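Local atomic coordinates of GCN5-related N-acetyltransferase (Brucella abortus, PDB entry 7N1L), a protein that probably transfers an acyl group, most likely acetyl from acetyl-coenzyme A, to an amine acceptor. Residues A46-A51 with V86-F91; D107-H112 with G119-L124; L142-V147 with K153-I158. All blocks are in the same frame, centred on the assembly; numbering follows the deposited sequence.

Contact 1: residues A46-A51 with V86-F91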
loop_
_atom_site.group_PDB
_atom_site.type_symbol
_atom_site.label_atom_id
_atom_site.label_comp_id
_atom_site.label_asym_id
_atom_site.label_seq_id
_atom_site.Cartn_x
_atom_site.Cartn_y
_atom_site.Cartn_z
ATOM N N ALA A 46 -5.719 6.296 18.963
ATOM C CA ALA A 46 -5.227 5.486 20.074
ATOM C C ALA A 46 -6.166 4.318 20.377
ATOM O O ALA A 46 -5.705 3.230 20.731
ATOM C CB ALA A 46 -5.008 6.346 21.307
ATOM N N SER A 47 -7.482 4.528 20.291
ATOM C CA SER A 47 -8.399 3.418 20.523
ATOM C C SER A 47 -8.229 2.331 19.463
ATOM O O SER A 47 -8.222 1.138 19.786
ATOM C CB SER A 47 -9.852 3.908 20.534
ATOM O OG SER A 47 -10.087 4.829 21.580
ATOM N N TYR A 48 -8.074 2.724 18.194
ATOM C CA TYR A 48 -7.898 1.737 17.132
ATOM C C TYR A 48 -6.636 0.922 17.343
ATOM O O TYR A 48 -6.653 -0.306 17.212
ATOM C CB TYR A 48 -7.871 2.436 15.777
ATOM C CG TYR A 48 -7.519 1.560 14.601
ATOM C CD1 TYR A 48 -8.351 0.525 14.189
ATOM C CD2 TYR A 48 -6.349 1.776 13.889
ATOM C CE1 TYR A 48 -8.011 -0.280 13.090
ATOM C CE2 TYR A 48 -6.010 0.998 12.810
ATOM C CZ TYR A 48 -6.826 -0.028 12.417
ATOM O OH TYR A 48 -6.439 -0.768 11.319
ATOM N N ALA A 49 -5.534 1.594 17.677
ATOM C CA ALA A 49 -4.269 0.909 17.905
ATOM C C ALA A 49 -4.344 -0.056 19.082
ATOM O O ALA A 49 -3.613 -1.051 19.110
ATOM C CB ALA A 49 -3.155 1.936 18.119
ATOM N N GLN A 50 -5.215 0.214 20.061
ATOM C CA GLN A 50 -5.333 -0.687 21.207
ATOM C C GLN A 50 -5.804 -2.080 20.787
ATOM O O GLN A 50 -5.501 -3.072 21.464
ATOM C CB GLN A 50 -6.274 -0.090 22.261
ATOM N N ALA A 51 -6.527 -2.180 19.671
ATOM C CA ALA A 51 -6.861 -3.494 19.127
ATOM C C ALA A 51 -5.631 -4.177 18.539
ATOM O O ALA A 51 -5.370 -5.354 18.816
ATOM C CB ALA A 51 -7.960 -3.366 18.072
ATOM N N VAL A 86 -15.840 10.956 15.375
ATOM C CA VAL A 86 -16.241 9.620 15.838
ATOM C C VAL A 86 -15.873 8.483 14.884
ATOM O O VAL A 86 -16.320 7.350 15.097
ATOM C CB VAL A 86 -17.748 9.562 16.145
ATOM C CG1 VAL A 86 -18.112 10.559 17.232
ATOM C CG2 VAL A 86 -18.569 9.775 14.888
ATOM N N GLY A 87 -15.130 8.776 13.806
ATOM C CA GLY A 87 -14.649 7.756 12.876
ATOM C C GLY A 87 -13.515 8.269 12.000
ATOM O O GLY A 87 -13.261 9.473 11.939
ATOM N N PHE A 88 -12.776 7.341 11.377
ATOM C CA PHE A 88 -11.769 7.746 10.396
ATOM C C PHE A 88 -11.479 6.605 9.433
ATOM O O PHE A 88 -11.770 5.438 9.714
ATOM C CB PHE A 88 -10.460 8.227 11.042
ATOM C CG PHE A 88 -9.647 7.144 11.705
ATOM C CD1 PHE A 88 -8.738 6.374 10.972
ATOM C CD2 PHE A 88 -9.737 6.927 13.069
ATOM C CE1 PHE A 88 -7.964 5.410 11.590
ATOM C CE2 PHE A 88 -8.965 5.968 13.691
ATOM C CZ PHE A 88 -8.069 5.208 12.945
ATOM N N VAL A 89 -10.913 6.964 8.278
ATOM C CA VAL A 89 -10.318 5.985 7.374
ATOM C C VAL A 89 -9.028 6.589 6.840
ATOM O O VAL A 89 -9.010 7.756 6.426
ATOM C CB VAL A 89 -11.263 5.550 6.228
ATOM C CG1 VAL A 89 -11.689 6.712 5.366
ATOM C CG2 VAL A 89 -10.594 4.488 5.374
ATOM N N ILE A 90 -7.948 5.805 6.887
ATOM C CA ILE A 90 -6.626 6.182 6.389
ATOM C C ILE A 90 -6.420 5.532 5.029
ATOM O O ILE A 90 -6.611 4.317 4.884
ATOM C CB ILE A 90 -5.523 5.746 7.369
ATOM C CG1 ILE A 90 -5.704 6.431 8.730
ATOM C CG2 ILE A 90 -4.130 6.058 6.799
ATOM C CD1 ILE A 90 -4.827 5.825 9.842
ATOM N N PHE A 91 -6.020 6.326 4.031
ATOM C CA PHE A 91 -5.874 5.807 2.677
ATOM C C PHE A 91 -4.663 6.400 1.987
ATOM O O PHE A 91 -4.220 7.506 2.306
ATOM C CB PHE A 91 -7.110 6.091 1.828
ATOM C CG PHE A 91 -7.358 7.542 1.548
ATOM C CD1 PHE A 91 -8.005 8.343 2.489
ATOM C CD2 PHE A 91 -7.031 8.098 0.321
ATOM C CE1 PHE A 91 -8.278 9.688 2.216
ATOM C CE2 PHE A 91 -7.295 9.436 0.045
ATOM C CZ PHE A 91 -7.919 10.224 0.993
#
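Tyr48 and Phe88 form an offset edge-to-face (T-shaped) aromatic pair, the one point at which residues 46-51 of helix 38-52 touch residues 86-91 of strand 84-96 in the GNAT fold. The planes of the two rings stand at 89° to each other, and their centroids are 5.8 Å apart. Phe88 supplies the edge: its outermost carbon, CZ, leads toward the tyrosine. The meeting is displaced from the middle of the Tyr48 ring toward the root of that side chain, because Phe88 CZ lies 4.0 Å from Tyr48 CD2 and equally 4.0 Å from Tyr48 CB. The side chains span the gap alone, since their CA atoms, the nearest pair between the segments, are 9.8 Å apart. In Tyr48 the ring carbon CG stands opposite the backbone N (chi1 172°), which carries the ring off the helix into the interior. The phenylalanine closes the remaining distance with its ring end, although its CB does not aim straight at the helix. Only 78 Å² is buried between the segments, the measure of a single buried ring pair and not of a broad interface. The hydroxyl of Tyr48 is satisfied by a hydrogen bond to His108 ND1. Phe41, on the same helix, makes a second edge-to-face pair with Phe88, while Val98 of the second subunit packs on Tyr48. The strand itself is held between strands 74-81 and 101-111, with a classic beta bulge where Val86 and Gly87 both face Ala79.

Contact 2: residues D107-H112 with G119-L124; sequences DHIYVH and GIAKAL
Ile109 and Val111 of strand 101-111 meet Ile120 and Ala121 in the first turn of helix 120-129, the strand-loop-helix unit at the heart of the GNAT fold. The sequence from Arg116 through Gly119 to Ala121 fits the R-x-x-G-x-G/A signature whose loop and helix start bind the coenzyme A pyrophosphate in relatives, so a similar role is likely here. The axes of strand residues 107-111 and helix residues 120-124 approach to 8.7 Å and run at 141° to each other, closer to antiparallel than to perpendicular. Followed outward, the side chain of Ile109 leaves CA with CB directed at the helix. From there CG1 lies opposite the backbone N (chi1 -167°), and the chain stays extended to CD1 (chi2 158°). That methyl does the touching: CD1 rests 4.0 Å from Ala121 CB and 3.8 Å from Ala121 O, a van der Waals approach to the carbonyl and not a polar bond. The other branch, CG2, packs instead beside the hydroxyl of Tyr155, so one isoleucine serves both helices 120-129 and 150-158. No hydrogen bond joins the two segments; the 223 Å² buried between them comes mainly from aliphatic groups lying on each other and on the Ala121 backbone. The helix start is organised within its own backbone: Gly119 O, at the N-cap position, accepts a hydrogen bond from Ala123 N at 3.1 Å. Near the end of the strand, Val111 O is held by Arg116 NH2. One methyl of this valine bridges two helix residues, with Val111 CG2 4.0 Å from Ile120 CG2 and 3.8 Å from Ala121 CB.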
loop_
_atom_site.group_PDB
_atom_site.type_symbol
_atom_site.label_atom_id
_atom_site.label_comp_id
_atom_site.label_asym_id
_atom_site.label_seq_id
_atom_site.Cartn_x
_atom_site.Cartn_y
_atom_site.Cartn_z
ATOM N N ASP A 107 -5.865 0.644 4.576
ATOM C CA ASP A 107 -5.404 -0.362 5.520
ATOM C C ASP A 107 -6.060 -0.226 6.881
ATOM O O ASP A 107 -5.883 -1.105 7.725
ATOM C CB ASP A 107 -3.873 -0.280 5.688
ATOM C CG ASP A 107 -3.101 -0.648 4.402
ATOM O OD1 ASP A 107 -3.661 -1.279 3.501
ATOM O OD2 ASP A 107 -1.934 -0.258 4.278
ATOM N N HIS A 108 -6.731 0.890 7.150
ATOM C CA HIS A 108 -7.199 1.168 8.497
ATOM C C HIS A 108 -8.505 1.937 8.453
ATOM O O HIS A 108 -8.579 3.023 7.868
ATOM C CB HIS A 108 -6.154 1.976 9.277
ATOM C CG HIS A 108 -4.774 1.400 9.224
ATOM N ND1 HIS A 108 -4.404 0.287 9.950
ATOM C CD2 HIS A 108 -3.680 1.772 8.516
ATOM C CE1 HIS A 108 -3.133 0.013 9.708
ATOM N NE2 HIS A 108 -2.676 0.891 8.836
ATOM N N ILE A 109 -9.505 1.400 9.141
ATOM C CA ILE A 109 -10.789 2.055 9.314
ATOM C C ILE A 109 -11.194 1.830 10.755
ATOM O O ILE A 109 -10.823 0.821 11.362
ATOM C CB ILE A 109 -11.845 1.523 8.327
ATOM C CG1 ILE A 109 -13.071 2.436 8.314
ATOM C CG2 ILE A 109 -12.166 0.025 8.594
ATOM C CD1 ILE A 109 -13.887 2.315 7.049
ATOM N N TYR A 110 -11.879 2.823 11.336
ATOM C CA TYR A 110 -12.269 2.731 12.735
ATOM C C TYR A 110 -13.434 3.669 13.019
ATOM O O TYR A 110 -13.401 4.845 12.638
ATOM C CB TYR A 110 -11.101 3.072 13.657
ATOM C CG TYR A 110 -11.440 2.922 15.115
ATOM C CD1 TYR A 110 -11.567 1.677 15.668
ATOM C CD2 TYR A 110 -11.629 4.026 15.940
ATOM C CE1 TYR A 110 -11.886 1.510 16.991
ATOM C CE2 TYR A 110 -11.925 3.874 17.280
ATOM C CZ TYR A 110 -12.051 2.603 17.795
ATOM O OH TYR A 110 -12.369 2.381 19.111
ATOM N N VAL A 111 -14.425 3.157 13.746
ATOM C CA VAL A 111 -15.558 3.938 14.233
ATOM C C VAL A 111 -15.603 3.799 15.748
ATOM O O VAL A 111 -15.547 2.680 16.277
ATOM C CB VAL A 111 -16.891 3.477 13.612
ATOM C CG1 VAL A 111 -18.082 4.219 14.266
ATOM C CG2 VAL A 111 -16.881 3.675 12.097
ATOM N N HIS A 112 -15.727 4.934 16.435
ATOM C CA HIS A 112 -15.859 4.952 17.887
ATOM C C HIS A 112 -16.962 3.997 18.307
ATOM O O HIS A 112 -17.996 3.909 17.651
ATOM C CB HIS A 112 -16.180 6.374 18.324
ATOM C CG HIS A 112 -16.293 6.565 19.797
ATOM N ND1 HIS A 112 -17.354 6.087 20.533
ATOM C CD2 HIS A 112 -15.512 7.252 20.662
ATOM C CE1 HIS A 112 -17.202 6.433 21.798
ATOM N NE2 HIS A 112 -16.101 7.155 21.901
ATOM N N GLY A 119 -23.977 2.874 10.305
ATOM C CA GLY A 119 -23.532 2.941 8.929
ATOM C C GLY A 119 -22.405 3.923 8.654
ATOM O O GLY A 119 -22.215 4.313 7.502
ATOM N N ILE A 120 -21.665 4.348 9.682
ATOM C CA ILE A 120 -20.640 5.377 9.488
ATOM C C ILE A 120 -19.446 4.842 8.676
ATOM O O ILE A 120 -18.946 5.522 7.773
ATOM C CB ILE A 120 -20.205 5.950 10.849
ATOM C CG1 ILE A 120 -21.367 6.776 11.456
ATOM C CG2 ILE A 120 -18.965 6.827 10.696
ATOM C CD1 ILE A 120 -21.147 7.185 12.885
ATOM N N ALA A 121 -18.979 3.625 8.971
ATOM C CA ALA A 121 -17.826 3.095 8.252
ATOM C C ALA A 121 -18.113 2.994 6.755
ATOM O O ALA A 121 -17.299 3.406 5.922
ATOM C CB ALA A 121 -17.416 1.740 8.834
ATOM N N LYS A 122 -19.281 2.478 6.398
ATOM C CA LYS A 122 -19.683 2.448 4.992
ATOM C C LYS A 122 -19.773 3.858 4.407
ATOM O O LYS A 122 -19.442 4.070 3.233
ATOM C CB LYS A 122 -21.009 1.715 4.857
ATOM C CG LYS A 122 -21.862 2.106 3.659
ATOM C CD LYS A 122 -21.409 1.358 2.419
ATOM C CE LYS A 122 -22.529 1.179 1.392
ATOM N NZ LYS A 122 -23.193 2.465 0.971
ATOM N N ALA A 123 -20.248 4.835 5.194
ATOM C CA ALA A 123 -20.288 6.195 4.677
ATOM C C ALA A 123 -18.880 6.705 4.355
ATOM O O ALA A 123 -18.679 7.388 3.346
ATOM C CB ALA A 123 -21.019 7.111 5.665
ATOM N N LEU A 124 -17.887 6.349 5.178
ATOM C CA LEU A 124 -16.508 6.746 4.924
ATOM C C LEU A 124 -15.959 6.120 3.639
ATOM O O LEU A 124 -15.217 6.776 2.891
ATOM C CB LEU A 124 -15.628 6.373 6.126
ATOM C CG LEU A 124 -15.765 7.245 7.392
ATOM C CD1 LEU A 124 -15.137 6.552 8.611
ATOM C CD2 LEU A 124 -15.159 8.663 7.170
#

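Contact 3: residues L142-V147 with K153-I158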
loop_
_atom_site.group_PDB
_atom_site.type_symbol
_atom_site.label_atom_id
_atom_site.label_comp_id
_atom_site.label_asym_id
_atom_site.label_seq_id
_atom_site.Cartn_x
_atom_site.Cartn_y
_atom_site.Cartn_z
ATOM N N LEU A 142 -8.948 -2.543 -0.461
ATOM C CA LEU A 142 -9.296 -2.498 0.949
ATOM C C LEU A 142 -8.654 -3.678 1.647
ATOM O O LEU A 142 -8.999 -4.829 1.360
ATOM C CB LEU A 142 -10.813 -2.531 1.157
ATOM C CG LEU A 142 -11.692 -1.542 0.369
ATOM C CD1 LEU A 142 -13.160 -1.901 0.504
ATOM C CD2 LEU A 142 -11.438 -0.118 0.826
ATOM N N ASN A 143 -7.761 -3.396 2.592
ATOM C CA ASN A 143 -7.074 -4.424 3.367
ATOM C C ASN A 143 -7.623 -4.445 4.793
ATOM O O ASN A 143 -7.603 -3.429 5.487
ATOM C CB ASN A 143 -5.564 -4.167 3.354
ATOM C CG ASN A 143 -4.957 -4.344 1.954
ATOM O OD1 ASN A 143 -5.272 -5.308 1.253
ATOM N ND2 ASN A 143 -4.142 -3.390 1.533
ATOM N N ALA A 144 -8.089 -5.601 5.238
ATOM C CA ALA A 144 -8.693 -5.720 6.552
ATOM C C ALA A 144 -7.781 -6.504 7.481
ATOM O O ALA A 144 -7.474 -7.677 7.201
ATOM C CB ALA A 144 -10.064 -6.401 6.467
ATOM N N PRO A 145 -7.349 -5.927 8.599
ATOM C CA PRO A 145 -6.555 -6.703 9.550
ATOM C C PRO A 145 -7.384 -7.839 10.112
ATOM O O PRO A 145 -8.616 -7.835 10.034
ATOM C CB PRO A 145 -6.207 -5.675 10.636
ATOM C CG PRO A 145 -7.375 -4.721 10.618
ATOM C CD PRO A 145 -7.727 -4.604 9.148
ATOM N N ARG A 146 -6.692 -8.842 10.658
ATOM C CA ARG A 146 -7.397 -9.951 11.295
ATOM C C ARG A 146 -8.158 -9.461 12.514
ATOM O O ARG A 146 -9.289 -9.890 12.770
ATOM C CB ARG A 146 -6.424 -11.062 11.686
ATOM C CG ARG A 146 -7.116 -12.371 11.994
ATOM C CD ARG A 146 -6.202 -13.303 12.762
ATOM N NE ARG A 146 -5.722 -12.649 13.975
ATOM C CZ ARG A 146 -6.246 -12.833 15.183
ATOM N NH1 ARG A 146 -7.240 -13.689 15.384
ATOM N NH2 ARG A 146 -5.765 -12.138 16.212
ATOM N N VAL A 147 -7.515 -8.612 13.304
ATOM C CA VAL A 147 -8.123 -7.954 14.449
ATOM C C VAL A 147 -7.848 -6.470 14.268
ATOM O O VAL A 147 -6.732 -6.102 13.871
ATOM C CB VAL A 147 -7.535 -8.490 15.766
ATOM C CG1 VAL A 147 -7.771 -7.523 16.907
ATOM C CG2 VAL A 147 -8.124 -9.841 16.088
ATOM N N LYS A 153 -15.645 -7.254 8.357
ATOM C CA LYS A 153 -17.092 -7.444 8.301
ATOM C C LYS A 153 -17.745 -6.452 7.344
ATOM O O LYS A 153 -18.733 -6.787 6.677
ATOM C CB LYS A 153 -17.697 -7.343 9.711
ATOM C CG LYS A 153 -17.542 -8.658 10.489
ATOM C CD LYS A 153 -18.286 -8.655 11.821
ATOM C CE LYS A 153 -19.813 -8.678 11.646
ATOM N NZ LYS A 153 -20.335 -9.977 11.070
ATOM N N LEU A 154 -17.197 -5.245 7.243
ATOM C CA LEU A 154 -17.729 -4.282 6.288
ATOM C C LEU A 154 -17.339 -4.651 4.861
ATOM O O LEU A 154 -18.199 -4.714 3.972
ATOM C CB LEU A 154 -17.243 -2.877 6.640
ATOM C CG LEU A 154 -17.494 -1.795 5.583
ATOM C CD1 LEU A 154 -18.996 -1.535 5.422
ATOM C CD2 LEU A 154 -16.719 -0.491 5.926
ATOM N N TYR A 155 -16.040 -4.904 4.620
ATOM C CA TYR A 155 -15.563 -5.061 3.245
ATOM C C TYR A 155 -16.200 -6.253 2.554
ATOM O O TYR A 155 -16.535 -6.188 1.362
ATOM C CB TYR A 155 -14.047 -5.211 3.229
ATOM C CG TYR A 155 -13.312 -4.032 3.815
ATOM C CD1 TYR A 155 -13.899 -2.754 3.863
ATOM C CD2 TYR A 155 -12.048 -4.192 4.366
ATOM C CE1 TYR A 155 -13.195 -1.663 4.413
ATOM C CE2 TYR A 155 -11.374 -3.139 4.908
ATOM C CZ TYR A 155 -11.938 -1.868 4.940
ATOM O OH TYR A 155 -11.185 -0.825 5.498
ATOM N N GLU A 156 -16.380 -7.352 3.274
ATOM C CA GLU A 156 -16.888 -8.521 2.566
ATOM C C GLU A 156 -18.314 -8.310 2.100
ATOM O O GLU A 156 -18.744 -9.004 1.185
ATOM C CB GLU A 156 -16.704 -9.818 3.396
ATOM C CG GLU A 156 -17.296 -9.789 4.775
ATOM C CD GLU A 156 -16.874 -10.962 5.672
ATOM O OE1 GLU A 156 -15.939 -11.734 5.319
ATOM O OE2 GLU A 156 -17.508 -11.111 6.739
ATOM N N GLN A 157 -19.027 -7.331 2.652
ATOM C CA GLN A 157 -20.369 -7.029 2.170
ATOM C C GLN A 157 -20.390 -6.011 1.045
ATOM O O GLN A 157 -21.364 -5.967 0.294
ATOM C CB GLN A 157 -21.259 -6.444 3.287
ATOM C CG GLN A 157 -21.426 -7.296 4.505
ATOM C CD GLN A 157 -21.962 -8.645 4.152
ATOM O OE1 GLN A 157 -22.835 -8.763 3.302
ATOM N NE2 GLN A 157 -21.436 -9.679 4.792
ATOM N N ILE A 158 -19.369 -5.169 0.925
ATOM C CA ILE A 158 -19.418 -4.055 -0.013
ATOM C C ILE A 158 -18.370 -4.138 -1.109
ATOM O O ILE A 158 -18.355 -3.266 -1.977
ATOM C CB ILE A 158 -19.295 -2.705 0.722
ATOM C CG1 ILE A 158 -17.890 -2.537 1.279
ATOM C CG2 ILE A 158 -20.344 -2.598 1.848
ATOM C CD1 ILE A 158 -17.662 -1.170 1.866
HETATM O O HOH W 1 -9.310 -1.643 6.936
#
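Asn143 O and the hydroxyl of Tyr155 are joined through one ordered water. The water donates to Asn143 O at 2.9 Å and lies 2.5 Å from Tyr155 OH, at the edge of the phenol and in its plane. The carbonyl also nears the ring rim, with Asn143 O 3.8 Å from Tyr155 CE2. Over one face of this ring sits Leu142, whose CB makes a CH-pi contact: it stands 3.7 Å from the Tyr155 ring centroid and only 7° off the normal. Leu142 CG lies opposite its own carbonyl carbon (chi1 -51°), and the branch runs on to place CD1 3.5 Å from Tyr155 CD1. In the GNAT fold this is helix 150-158 packing on strand 137-144, the strand that parts from 101-111 to open the cleft in which relatives hold acetyl-coenzyme A. Ala144 comes in obliquely, its CB 3.6 Å from Tyr155 CD2. The side chain of Asn143 starts out away from the helix; its OD1 bonds Ser166 OG of the second subunit, whose strand continues the sheet antiparallel along Leu142, Asn143 and Ala144.

All three contacts are buried and set a helix against one mixed sheet, but on different faces: contact 1 uses helix 38-52, while contacts 2 and 3 use the two helices packed on the other face. Strand 101-111 connects them, pairing with 84-96 through Val86 O and His112 N and bonding to 137-144 through Asp107 OD1 and Asn143 ND2, 2.9 Å apart. Contact 3 lies farthest out, its centre about 11 Å from the centre of the chain. Chemistry follows place: crossed aromatic rings in contact 1, aliphatic methyls in contact 2, a ring with water at its edge in contact 3. Contact 3 joins the second subunit's sheet by a beta ladder, whereas contact 1 only packs against that subunit.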